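Local coordinates for Blr6230 protein (Bradyrhizobium diazoefficiens USDA 110, PDB 5NGG) that probably hydrolyses the amide bond of beta-lactam antibiotics at a two-zinc active site, as a subclass B3 metallo-beta-lactamase, at residues K32-P37 against G240-V245; M79-I84 against F110-K115; P175-G180 against S202-L207; A228-M233 against G267-Y272. All blocks are in the same frame, centred on the assembly; numbering follows the deposited sequence.

Interaction 1: residues K32-P37 against G240-V245; sequences KKWTAP and GPHPEV. With ZN (zinc ion), chain C.
Trp34 and His242 meet beside one of the two neighbouring zinc ions in the active site of the alpha-beta/beta-alpha metallo-beta-lactamase fold, where the loop after helix 23-30 faces the loop after strand 237-239. Along 240-245, Gly240 and Pro241 lead in from the strand; the carbonyl of Gly240 is bonded by Tyr58 OH, and the ring of Pro241 rests on Thr100 and His106. His242 comes next and makes the contact. Its ring carbon CE1 lies over one face of the indole, offset toward the rim, 3.5 Å from Trp34 CZ2. Ring centroids of the His242 imidazole and the six-membered ring of Trp34 are 4.8 Å apart with the planes inclined at 33°, so the rings meet obliquely. Trp34 reaches there with CG anti to its own carbonyl carbon (chi1 -72°), which swings the six-membered ring toward His242. The imidazole is held at two points: ND1 is hydrogen-bonded to the carbonyl O of Gly54, while NE2 coordinates zinc at 2.1 Å; Asp105, His106, a water and an oxygen of the bound acetate complete the shell. These two grips fix the rotation of the ring against the indole. Pro243 packs on Met248 and Gln249. In its modelled conformer Glu244 extends back toward the tryptophan, where a water lies 2.9 Å from Glu244 OE2, a doubtful link, and accepts weakly from Trp34 NE1 at 2.6 Å. Val245 N then donates to His242 O at 3.0 Å, closing a turn.

Interaction 2: residues M79-I84 against F110-K115; sequences MIKDNI and FAEIKK
Lys81 NZ is gripped by two carboxylates: it donates to Glu112 OE2 at 2.8 Å in a salt bridge across the contact, and it forms a second salt bridge with Glu116, one turn further along the same helix as Glu112. The ammonium approaches Glu112 OE2 on its anti lone pair, the one turned away from the other carboxylate oxygen, and Lys81 CE follows at 3.4 Å from Glu112 OE2. Both side chains span two helices whose nearest CA atoms, Lys81 and Ile113, are 8.8 Å apart. The lysine is kinked about its CG-CD bond (chi3 -75°) to bring its tip round, whereas Glu112 runs straight out, its CG anti to the backbone N (chi1 177°). Without the metal, two negative groups around one ammonium probably stabilise its charged form. Beneath the bridge, in the modelled conformer, Ile113 CG1 comes to 4.5 Å from Lys81 CD, a marginal apolar contact. Ile113 also packs on Thr77 and on Ile97 of strand 94-98, and Glu112 touches Thr77. Helices 77-86 and 110-117, which flank the seven-stranded sheet of the metallo-beta-lactamase fold, are thus joined, the salt bridge on the outer side and Ile113 toward the sheet. Lys81, Glu112 and Glu116 have been seen to bind a further zinc ion, absent from this chain in the model, marking the cluster as a peripheral metal site.

Interaction 3: residues P175-G180 against S202-L207; sequences PGHSPG and SGTVAL. With ZN (zinc ion), chain D; ACT (acetate ion), chain F.
His177, a zinc ligand on the loop between strands 167-173 and 182-190, reaches into the metallo-beta-lactamase active site alongside the loop 202-207. From the backbone its CG leaves anti to N (chi1 -179°), which carries the ring toward Ser202 and Thr204. CB lies 3.4 Å from Ser202 O. That carbonyl is also linked to His177 N through a water that accepts from the amide and donates to the oxygen. Over the ring, Ser202 OG sits above the centre of one face, and Ser202 CB makes a CH-pi contact at 3.9 Å from the ring centroid. ND1 donates to Thr204 O at 2.8 Å, with an N-H...O angle of 173° and the oxygen in the ring plane; the same carbonyl is bonded by Tyr223 OH. At CE1 the ring edge meets the methyl of Ala206, CB, at 3.9 Å. NE2, the tip, binds zinc at 2.1 Å, with His101, His103 and a water shared with the second zinc ion as the other ligands. The ND1 bond is thus the second-shell hold that orients the metal-binding nitrogen, and the backbone oxygen it uses would be expected to make the imidazole a stronger donor to the metal. Segment 202-207 is braced by an ST turn, in which Thr204 N donates to Ser202 OG. Both hydroxyls also turn to the acetate, whose other oxygen coordinates the neighbouring zinc held by His242: Ser202 OG and Thr204 OG1 donate to its atom O, each at 2.7 Å.

Interaction 4: residues A228-M233 against G267-Y272; sequences AKAKAM and GELVTY. With ZN (zinc ion), chain E.
Leu269 and Ala230 form the centre of this contact. The isobutyl group of Leu269 fits against the end of helix 219-232: CD2 lies 3.4 Å from the carbonyl O of Ala230, and CD1 is 3.9 Å from Ala230 CB, so one methyl meets the backbone and the other the side chain. Leu269 CG stands anti to its backbone N (chi1 178°), which projects both methyls toward the other helix. Beside it, Val270 CG2 rests 3.5 Å from the carbonyl O of Lys231. The backbones come close here, with the CA atoms of Lys231 and Val270 only 4.5 Å apart; the lysine side chain runs off to one side, and the alanine at 230 takes little room beside Leu269. The same CD2 methyl of Leu269 is 4.4 Å from Met233 CB. The contact is apolar packing between helix 219-232 and the first turn of the long C-terminal helix 268-291, which lie on the outer side of the five-stranded sheet in the metallo-beta-lactamase fold. Beneath them, Leu269 and Met233 both pack on Leu198 of strand 193-199, and Leu269 also touches Leu238, so the leucine sits between helix and sheet. One turn further along, Ala273 receives both Ala230 and Lys231. The tip of Lys231 makes a weak hydrogen bond with Thr274, while Glu268 forms a salt bridge with Lys251. On a different face of helix 219-232, Lys229 extends and bends at its end (chi4 64°) so that NZ binds a zinc ion at 2.1 Å together with Glu158 and His172.

Overall arrangement
Interactions 1 and 3 contribute to the two-zinc centre, the probable active site: each supplies a histidine to one of two adjacent zinc ions, and a single water belongs to both. Of the four, interaction 3 is the buried one, polar and tightly directed. Interaction 1 is a smaller surface contact of aromatic rings beside that site. Interactions 2 and 4, both partly buried, lie about 31 Å apart between centres, on opposite sides of the chain's centre; both join helix pairs, one by a salt bridge and the other by apolar packing, and each carries a peripheral zinc-binding lysine. Val245 and Thr204 pack against Tyr272, bringing interaction 4 against interactions 1 and 3, while Met79 touches Thr35, linking interaction 2 to interaction 1.

Interaction 1: residues K32-P37 against G240-V245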
loop_
_atom_site.group_PDB
_atom_site.type_symbol
_atom_site.label_atom_id
_atom_site.label_comp_id
_atom_site.label_asym_id
_atom_site.label_seq_id
_atom_site.Cartn_x
_atom_site.Cartn_y
_atom_site.Cartn_z
ATOM N N LYS A 32 6.931 -15.498 -6.243
ATOM C CA LYS A 32 5.933 -16.580 -6.405
ATOM C C LYS A 32 4.473 -16.077 -6.322
ATOM O O LYS A 32 3.905 -15.683 -7.343
ATOM C CB LYS A 32 6.211 -17.707 -5.404
ATOM N N LYS A 33 3.865 -16.084 -5.132
ATOM C CA LYS A 33 2.510 -15.545 -4.947
ATOM C C LYS A 33 2.421 -14.065 -5.301
ATOM O O LYS A 33 1.414 -13.598 -5.869
ATOM C CB LYS A 33 2.046 -15.732 -3.502
ATOM N N TRP A 34 3.482 -13.319 -4.996
ATOM C CA TRP A 34 3.463 -11.927 -5.322
ATOM C C TRP A 34 3.411 -11.650 -6.812
ATOM O O TRP A 34 2.942 -10.596 -7.183
ATOM C CB TRP A 34 4.639 -11.225 -4.680
ATOM C CG TRP A 34 4.521 -11.057 -3.172
ATOM C CD1 TRP A 34 3.652 -11.702 -2.343
ATOM C CD2 TRP A 34 5.335 -10.225 -2.327
ATOM N NE1 TRP A 34 3.856 -11.306 -1.041
ATOM C CE2 TRP A 34 4.877 -10.396 -1.006
ATOM C CE3 TRP A 34 6.390 -9.343 -2.568
ATOM C CZ2 TRP A 34 5.435 -9.712 0.078
ATOM C CZ3 TRP A 34 6.956 -8.676 -1.489
ATOM C CH2 TRP A 34 6.473 -8.869 -0.184
ATOM N N THR A 35 3.854 -12.574 -7.649
ATOM C CA THR A 35 3.828 -12.390 -9.090
ATOM C C THR A 35 2.712 -13.181 -9.778
ATOM O O THR A 35 2.565 -13.068 -10.979
ATOM C CB THR A 35 5.175 -12.757 -9.733
ATOM O OG1 THR A 35 5.480 -14.114 -9.412
ATOM C CG2 THR A 35 6.286 -11.845 -9.277
ATOM N N ALA A 36 1.909 -13.940 -9.022
ATOM C CA ALA A 36 0.885 -14.811 -9.620
ATOM C C ALA A 36 -0.371 -14.009 -9.958
ATOM O O ALA A 36 -0.723 -13.047 -9.263
ATOM C CB ALA A 36 0.511 -15.937 -8.677
ATOM N N PRO A 37 -1.077 -14.425 -11.017
ATOM C CA PRO A 37 -2.250 -13.655 -11.417
ATOM C C PRO A 37 -3.455 -13.737 -10.479
ATOM O O PRO A 37 -3.691 -14.757 -9.818
ATOM C CB PRO A 37 -2.605 -14.259 -12.767
ATOM C CG PRO A 37 -2.098 -15.639 -12.701
ATOM C CD PRO A 37 -0.817 -15.533 -11.951
ATOM N N GLY A 240 -5.504 -2.332 1.706
ATOM C CA GLY A 240 -4.093 -2.291 1.998
ATOM C C GLY A 240 -3.267 -2.764 0.827
ATOM O O GLY A 240 -3.806 -3.174 -0.199
ATOM N N PRO A 241 -1.930 -2.732 0.966
ATOM C CA PRO A 241 -1.069 -2.991 -0.195
ATOM C C PRO A 241 -0.764 -4.469 -0.439
ATOM O O PRO A 241 -0.134 -4.791 -1.444
ATOM C CB PRO A 241 0.174 -2.169 0.099
ATOM C CG PRO A 241 0.227 -2.066 1.559
ATOM C CD PRO A 241 -1.169 -2.194 2.104
ATOM N N HIS A 242 -1.250 -5.349 0.446
ATOM C CA HIS A 242 -1.249 -6.789 0.240
ATOM C C HIS A 242 -2.652 -7.265 0.574
ATOM O O HIS A 242 -3.247 -6.787 1.548
ATOM C CB HIS A 242 -0.203 -7.478 1.136
ATOM C CG HIS A 242 1.205 -7.120 0.793
ATOM N ND1 HIS A 242 1.903 -7.683 -0.259
ATOM C CD2 HIS A 242 2.058 -6.249 1.366
ATOM C CE1 HIS A 242 3.123 -7.163 -0.303
ATOM N NE2 HIS A 242 3.244 -6.288 0.673
ATOM N N PRO A 243 -3.186 -8.234 -0.193
ATOM C CA PRO A 243 -4.573 -8.659 0.047
ATOM C C PRO A 243 -4.816 -9.284 1.419
ATOM O O PRO A 243 -5.931 -9.238 1.922
ATOM C CB PRO A 243 -4.868 -9.589 -1.142
ATOM C CG PRO A 243 -3.559 -9.909 -1.753
ATOM C CD PRO A 243 -2.595 -8.849 -1.393
ATOM N N GLU A 244 -3.756 -9.841 1.999
ATOM C CA GLU A 244 -3.776 -10.417 3.337
ATOM C C GLU A 244 -4.176 -9.423 4.424
ATOM O O GLU A 244 -4.762 -9.834 5.440
ATOM C CB GLU A 244 -2.410 -11.038 3.635
ATOM C CG GLU A 244 -2.120 -12.247 2.758
ATOM C CD GLU A 244 -1.350 -11.946 1.471
ATOM O OE1 GLU A 244 -1.323 -10.800 0.947
ATOM O OE2 GLU A 244 -0.749 -12.909 0.951
ATOM N N VAL A 245 -3.932 -8.127 4.191
ATOM C CA VAL A 245 -4.294 -7.062 5.154
ATOM C C VAL A 245 -5.792 -7.112 5.486
ATOM O O VAL A 245 -6.192 -6.798 6.602
ATOM C CB VAL A 245 -3.911 -5.659 4.606
ATOM C CG1 VAL A 245 -4.566 -4.504 5.362
ATOM C CG2 VAL A 245 -2.399 -5.474 4.563
HETATM ZN ZN ZN C . 4.817 -4.883 0.767
HETATM O O HOH W 1 1.355 -11.343 -0.199
HETATM O O HOH W 2 6.655 -4.247 1.442
#

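Interaction 2: residues M79-I84 against F110-K115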
loop_
_atom_site.group_PDB
_atom_site.type_symbol
_atom_site.label_atom_id
_atom_site.label_comp_id
_atom_site.label_asym_id
_atom_site.label_seq_id
_atom_site.Cartn_x
_atom_site.Cartn_y
_atom_site.Cartn_z
ATOM N N MET A 79 1.888 -7.184 -16.280
ATOM C CA MET A 79 0.707 -7.817 -15.717
ATOM C C MET A 79 -0.296 -6.780 -15.191
ATOM O O MET A 79 -1.488 -6.882 -15.420
ATOM C CB MET A 79 1.067 -8.803 -14.609
ATOM C CG MET A 79 -0.146 -9.381 -13.920
ATOM S SD MET A 79 0.269 -10.564 -12.638
ATOM C CE MET A 79 0.640 -11.992 -13.641
ATOM N N ILE A 80 0.186 -5.805 -14.432
ATOM C CA ILE A 80 -0.688 -4.762 -13.922
ATOM C C ILE A 80 -1.345 -4.006 -15.077
ATOM O O ILE A 80 -2.553 -3.770 -15.055
ATOM C CB ILE A 80 0.080 -3.801 -12.981
ATOM C CG1 ILE A 80 0.720 -4.529 -11.777
ATOM C CG2 ILE A 80 -0.830 -2.684 -12.501
ATOM C CD1 ILE A 80 -0.176 -5.452 -10.975
ATOM N N LYS A 81 -0.555 -3.625 -16.077
ATOM C CA LYS A 81 -1.099 -2.897 -17.221
ATOM C C LYS A 81 -2.159 -3.754 -17.931
ATOM O O LYS A 81 -3.207 -3.239 -18.373
ATOM C CB LYS A 81 0.041 -2.458 -18.159
ATOM C CG LYS A 81 0.907 -1.339 -17.589
ATOM C CD LYS A 81 1.784 -0.630 -18.606
ATOM C CE LYS A 81 2.958 -1.456 -19.020
ATOM N NZ LYS A 81 3.882 -0.679 -19.900
ATOM N N ASP A 82 -1.893 -5.058 -18.032
ATOM C CA ASP A 82 -2.849 -5.996 -18.617
ATOM C C ASP A 82 -4.163 -6.056 -17.825
ATOM O O ASP A 82 -5.249 -6.035 -18.434
ATOM C CB ASP A 82 -2.225 -7.392 -18.762
ATOM C CG ASP A 82 -1.246 -7.500 -19.925
ATOM O OD1 ASP A 82 -1.192 -6.594 -20.783
ATOM O OD2 ASP A 82 -0.526 -8.518 -19.979
ATOM N N ASN A 83 -4.069 -6.126 -16.496
ATOM C CA ASN A 83 -5.271 -6.138 -15.652
ATOM C C ASN A 83 -6.128 -4.877 -15.826
ATOM O O ASN A 83 -7.361 -4.949 -15.823
ATOM C CB ASN A 83 -4.872 -6.301 -14.192
ATOM C CG ASN A 83 -4.357 -7.681 -13.890
ATOM O OD1 ASN A 83 -4.584 -8.636 -14.661
ATOM N ND2 ASN A 83 -3.649 -7.800 -12.780
ATOM N N ILE A 84 -5.464 -3.731 -15.928
ATOM C CA ILE A 84 -6.144 -2.452 -16.175
ATOM C C ILE A 84 -6.950 -2.553 -17.462
ATOM O O ILE A 84 -8.128 -2.181 -17.507
ATOM C CB ILE A 84 -5.115 -1.290 -16.177
ATOM C CG1 ILE A 84 -4.573 -1.104 -14.748
ATOM C CG2 ILE A 84 -5.724 0.012 -16.696
ATOM C CD1 ILE A 84 -3.381 -0.185 -14.632
ATOM N N PHE A 110 6.487 2.272 -10.961
ATOM C CA PHE A 110 6.258 3.715 -10.997
ATOM C C PHE A 110 7.014 4.437 -12.119
ATOM O O PHE A 110 6.422 5.252 -12.836
ATOM C CB PHE A 110 6.632 4.378 -9.666
ATOM C CG PHE A 110 5.662 4.134 -8.520
ATOM C CD1 PHE A 110 4.403 3.598 -8.683
ATOM C CD2 PHE A 110 6.030 4.522 -7.241
ATOM C CE1 PHE A 110 3.548 3.435 -7.595
ATOM C CE2 PHE A 110 5.175 4.372 -6.171
ATOM C CZ PHE A 110 3.929 3.839 -6.348
ATOM N N ALA A 111 8.320 4.197 -12.241
ATOM C CA ALA A 111 9.081 4.912 -13.259
ATOM C C ALA A 111 8.525 4.643 -14.656
ATOM O O ALA A 111 8.388 5.566 -15.499
ATOM C CB ALA A 111 10.549 4.541 -13.171
ATOM N N GLU A 112 8.181 3.381 -14.909
ATOM C CA GLU A 112 7.670 2.982 -16.213
ATOM C C GLU A 112 6.326 3.628 -16.508
ATOM O O GLU A 112 6.111 4.200 -17.593
ATOM C CB GLU A 112 7.549 1.471 -16.291
ATOM C CG GLU A 112 6.950 0.969 -17.586
ATOM C CD GLU A 112 7.070 -0.515 -17.782
ATOM O OE1 GLU A 112 7.998 -1.139 -17.222
ATOM O OE2 GLU A 112 6.264 -1.068 -18.555
ATOM N N ILE A 113 5.402 3.516 -15.563
ATOM C CA ILE A 113 4.069 4.049 -15.804
ATOM C C ILE A 113 4.103 5.582 -15.878
ATOM O O ILE A 113 3.410 6.169 -16.707
ATOM C CB ILE A 113 3.028 3.480 -14.811
ATOM C CG1 ILE A 113 2.796 1.997 -15.150
ATOM C CG2 ILE A 113 1.706 4.242 -14.889
ATOM C CD1 ILE A 113 2.060 1.192 -14.103
ATOM N N LYS A 114 4.891 6.241 -15.022
ATOM C CA LYS A 114 4.993 7.688 -15.075
ATOM C C LYS A 114 5.504 8.166 -16.441
ATOM O O LYS A 114 4.984 9.134 -17.007
ATOM C CB LYS A 114 5.889 8.178 -13.944
ATOM C CG LYS A 114 6.046 9.677 -13.900
ATOM C CD LYS A 114 6.630 10.126 -12.582
ATOM C CE LYS A 114 6.689 11.632 -12.556
ATOM N NZ LYS A 114 7.590 12.126 -11.489
ATOM N N LYS A 115 6.527 7.495 -16.956
ATOM C CA LYS A 115 7.068 7.879 -18.258
ATOM C C LYS A 115 6.061 7.654 -19.389
ATOM O O LYS A 115 5.913 8.505 -20.278
ATOM C CB LYS A 115 8.363 7.131 -18.544
ATOM C CG LYS A 115 9.059 7.643 -19.792
ATOM C CD LYS A 115 10.520 7.238 -19.846
ATOM C CE LYS A 115 11.133 7.666 -21.167
#

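Interaction 3: residues P175-G180 against S202-L207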
loop_
_atom_site.group_PDB
_atom_site.type_symbol
_atom_site.label_atom_id
_atom_site.label_comp_id
_atom_site.label_asym_id
_atom_site.label_seq_id
_atom_site.Cartn_x
_atom_site.Cartn_y
_atom_site.Cartn_z
ATOM N N PRO A 175 3.589 6.293 9.750
ATOM C CA PRO A 175 4.934 5.747 9.613
ATOM C C PRO A 175 5.196 4.514 10.466
ATOM O O PRO A 175 4.437 4.191 11.380
ATOM C CB PRO A 175 5.828 6.909 10.063
ATOM C CG PRO A 175 4.986 7.627 11.071
ATOM C CD PRO A 175 3.606 7.599 10.445
ATOM N N GLY A 176 6.296 3.847 10.154
ATOM C CA GLY A 176 6.776 2.666 10.883
ATOM C C GLY A 176 7.295 1.675 9.878
ATOM O O GLY A 176 8.507 1.458 9.761
ATOM N N HIS A 177 6.393 1.100 9.083
ATOM C CA HIS A 177 6.816 0.146 8.079
ATOM C C HIS A 177 7.782 0.827 7.066
ATOM O O HIS A 177 8.704 0.177 6.553
ATOM C CB HIS A 177 5.581 -0.480 7.404
ATOM C CG HIS A 177 5.914 -1.497 6.369
ATOM N ND1 HIS A 177 6.177 -2.817 6.648
ATOM C CD2 HIS A 177 6.068 -1.357 5.041
ATOM C CE1 HIS A 177 6.449 -3.449 5.513
ATOM N NE2 HIS A 177 6.408 -2.584 4.526
ATOM N N SER A 178 7.542 2.106 6.771
ATOM C CA SER A 178 8.527 2.966 6.121
ATOM C C SER A 178 8.411 4.338 6.777
ATOM O O SER A 178 7.387 4.636 7.408
ATOM C CB SER A 178 8.282 3.064 4.610
ATOM O OG SER A 178 7.162 3.903 4.325
ATOM N N PRO A 179 9.426 5.192 6.614
ATOM C CA PRO A 179 9.349 6.491 7.288
ATOM C C PRO A 179 8.237 7.409 6.773
ATOM O O PRO A 179 7.717 8.229 7.542
ATOM C CB PRO A 179 10.752 7.088 7.094
ATOM C CG PRO A 179 11.307 6.371 5.926
ATOM C CD PRO A 179 10.749 4.981 5.989
ATOM N N GLY A 180 7.905 7.271 5.498
ATOM C CA GLY A 180 6.887 8.092 4.844
ATOM C C GLY A 180 5.600 7.354 4.514
ATOM O O GLY A 180 4.808 7.859 3.717
ATOM N N SER A 202 0.387 -0.296 5.480
ATOM C CA SER A 202 1.146 -1.455 6.059
ATOM C C SER A 202 1.663 -1.100 7.430
ATOM O O SER A 202 2.253 -0.035 7.595
ATOM C CB SER A 202 2.366 -1.953 5.284
ATOM O OG SER A 202 2.982 -2.965 6.073
ATOM N N GLY A 203 1.525 -2.042 8.364
ATOM C CA GLY A 203 2.131 -1.928 9.690
ATOM C C GLY A 203 2.907 -3.163 10.129
ATOM O O GLY A 203 3.086 -3.366 11.334
ATOM N N THR A 204 3.379 -3.966 9.179
ATOM C CA THR A 204 4.140 -5.163 9.492
ATOM C C THR A 204 5.602 -4.798 9.800
ATOM O O THR A 204 6.110 -3.783 9.299
ATOM C CB THR A 204 4.130 -6.162 8.335
ATOM O OG1 THR A 204 4.744 -5.540 7.224
ATOM C CG2 THR A 204 2.704 -6.621 7.979
ATOM N N VAL A 205 6.279 -5.621 10.597
ATOM C CA VAL A 205 7.710 -5.459 10.827
ATOM C C VAL A 205 8.520 -5.874 9.594
ATOM O O VAL A 205 9.442 -5.161 9.179
ATOM C CB VAL A 205 8.153 -6.217 12.082
ATOM C CG1 VAL A 205 9.663 -6.171 12.235
ATOM C CG2 VAL A 205 7.499 -5.590 13.320
ATOM N N ALA A 206 8.174 -7.028 9.019
ATOM C CA ALA A 206 8.750 -7.516 7.760
ATOM C C ALA A 206 10.286 -7.483 7.868
ATOM O O ALA A 206 10.817 -8.093 8.803
ATOM C CB ALA A 206 8.166 -6.729 6.589
ATOM N N LEU A 207 10.995 -6.814 6.959
ATOM C CA LEU A 207 12.459 -6.810 6.926
ATOM C C LEU A 207 13.078 -5.732 7.806
ATOM O O LEU A 207 14.293 -5.629 7.861
ATOM C CB LEU A 207 12.977 -6.652 5.491
ATOM C CG LEU A 207 12.576 -7.749 4.522
ATOM C CD1 LEU A 207 13.160 -7.398 3.167
ATOM C CD2 LEU A 207 13.038 -9.132 4.996
HETATM ZN ZN ZN D . 6.810 -2.736 2.503
HETATM C C ACT F . 4.306 -5.254 3.679
HETATM O O ACT F . 3.712 -5.181 4.765
HETATM O OXT ACT F . 4.143 -4.383 2.784
HETATM C CH3 ACT F . 5.207 -6.433 3.475
HETATM O O HOH W 3 3.571 1.753 9.311
HETATM O O HOH W 2 6.655 -4.247 1.442
#

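Interaction 4: residues A228-M233 against G267-Y272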
loop_
_atom_site.group_PDB
_atom_site.type_symbol
_atom_site.label_atom_id
_atom_site.label_comp_id
_atom_site.label_asym_id
_atom_site.label_seq_id
_atom_site.Cartn_x
_atom_site.Cartn_y
_atom_site.Cartn_z
ATOM N N ALA A 228 -1.968 2.866 17.339
ATOM C CA ALA A 228 -2.976 3.634 18.100
ATOM C C ALA A 228 -3.846 4.490 17.186
ATOM O O ALA A 228 -5.075 4.529 17.339
ATOM C CB ALA A 228 -2.299 4.515 19.120
ATOM N N LYS A 229 -3.218 5.178 16.245
ATOM C CA LYS A 229 -3.935 6.018 15.282
ATOM C C LYS A 229 -4.945 5.184 14.491
ATOM O O LYS A 229 -6.115 5.570 14.361
ATOM C CB LYS A 229 -2.942 6.698 14.337
ATOM C CG LYS A 229 -3.544 7.566 13.237
ATOM C CD LYS A 229 -2.441 8.220 12.426
ATOM C CE LYS A 229 -2.953 8.975 11.225
ATOM N NZ LYS A 229 -3.802 10.097 11.613
ATOM N N ALA A 230 -4.520 4.021 14.023
ATOM C CA ALA A 230 -5.385 3.150 13.256
ATOM C C ALA A 230 -6.611 2.713 14.045
ATOM O O ALA A 230 -7.725 2.700 13.510
ATOM C CB ALA A 230 -4.597 1.945 12.768
ATOM N N LYS A 231 -6.408 2.378 15.317
ATOM C CA LYS A 231 -7.528 1.930 16.140
ATOM C C LYS A 231 -8.557 3.043 16.377
ATOM O O LYS A 231 -9.722 2.757 16.697
ATOM C CB LYS A 231 -7.029 1.372 17.473
ATOM C CG LYS A 231 -6.278 0.058 17.341
ATOM C CD LYS A 231 -5.903 -0.439 18.711
ATOM C CE LYS A 231 -4.917 -1.574 18.665
ATOM N NZ LYS A 231 -4.785 -2.147 20.031
ATOM N N ALA A 232 -8.129 4.303 16.290
ATOM C CA ALA A 232 -9.012 5.442 16.546
ATOM C C ALA A 232 -9.724 5.994 15.307
ATOM O O ALA A 232 -10.620 6.833 15.448
ATOM C CB ALA A 232 -8.236 6.555 17.228
ATOM N N MET A 233 -9.373 5.520 14.107
ATOM C CA MET A 233 -9.938 6.066 12.887
ATOM C C MET A 233 -11.286 5.445 12.571
ATOM O O MET A 233 -11.450 4.252 12.681
ATOM C CB MET A 233 -8.997 5.803 11.711
ATOM C CG MET A 233 -7.699 6.598 11.779
ATOM S SD MET A 233 -6.551 6.303 10.437
ATOM C CE MET A 233 -7.643 7.011 9.237
ATOM N N GLY A 267 -15.347 -2.530 11.858
ATOM C CA GLY A 267 -14.483 -2.856 13.011
ATOM C C GLY A 267 -13.151 -3.498 12.631
ATOM O O GLY A 267 -12.331 -3.827 13.498
ATOM N N GLU A 268 -12.908 -3.682 11.338
ATOM C CA GLU A 268 -11.777 -4.501 10.931
ATOM C C GLU A 268 -10.430 -3.861 11.174
ATOM O O GLU A 268 -9.479 -4.565 11.520
ATOM C CB GLU A 268 -11.899 -4.857 9.456
ATOM C CG GLU A 268 -10.903 -5.921 9.040
ATOM C CD GLU A 268 -11.087 -6.399 7.622
ATOM O OE1 GLU A 268 -12.043 -5.935 6.955
ATOM O OE2 GLU A 268 -10.289 -7.266 7.169
ATOM N N LEU A 269 -10.321 -2.548 11.017
ATOM C CA LEU A 269 -9.046 -1.906 11.228
ATOM C C LEU A 269 -8.635 -1.998 12.714
ATOM O O LEU A 269 -7.467 -2.222 13.006
ATOM C CB LEU A 269 -9.070 -0.476 10.705
ATOM C CG LEU A 269 -7.806 0.353 10.899
ATOM C CD1 LEU A 269 -6.581 -0.352 10.345
ATOM C CD2 LEU A 269 -7.997 1.727 10.270
ATOM N N VAL A 270 -9.588 -1.890 13.647
ATOM C CA VAL A 270 -9.264 -2.116 15.059
ATOM C C VAL A 270 -8.728 -3.534 15.274
ATOM O O VAL A 270 -7.705 -3.713 15.943
ATOM C CB VAL A 270 -10.489 -1.896 15.956
ATOM C CG1 VAL A 270 -10.208 -2.369 17.375
ATOM C CG2 VAL A 270 -10.875 -0.433 15.968
ATOM N N THR A 271 -9.398 -4.544 14.743
ATOM C CA THR A 271 -8.952 -5.926 14.901
ATOM C C THR A 271 -7.561 -6.148 14.271
ATOM O O THR A 271 -6.667 -6.781 14.860
ATOM C CB THR A 271 -9.964 -6.906 14.294
ATOM O OG1 THR A 271 -11.230 -6.702 14.914
ATOM C CG2 THR A 271 -9.535 -8.368 14.452
ATOM N N TYR A 272 -7.398 -5.628 13.064
ATOM C CA TYR A 272 -6.141 -5.830 12.342
ATOM C C TYR A 272 -4.971 -5.118 13.033
ATOM O O TYR A 272 -3.895 -5.701 13.214
ATOM C CB TYR A 272 -6.287 -5.382 10.878
ATOM C CG TYR A 272 -5.035 -5.677 10.078
ATOM C CD1 TYR A 272 -4.617 -6.989 9.853
ATOM C CD2 TYR A 272 -4.273 -4.644 9.530
ATOM C CE1 TYR A 272 -3.472 -7.257 9.127
ATOM C CE2 TYR A 272 -3.113 -4.908 8.835
ATOM C CZ TYR A 272 -2.715 -6.208 8.627
ATOM O OH TYR A 272 -1.564 -6.455 7.932
HETATM ZN ZN ZN E . -4.765 11.287 10.201
#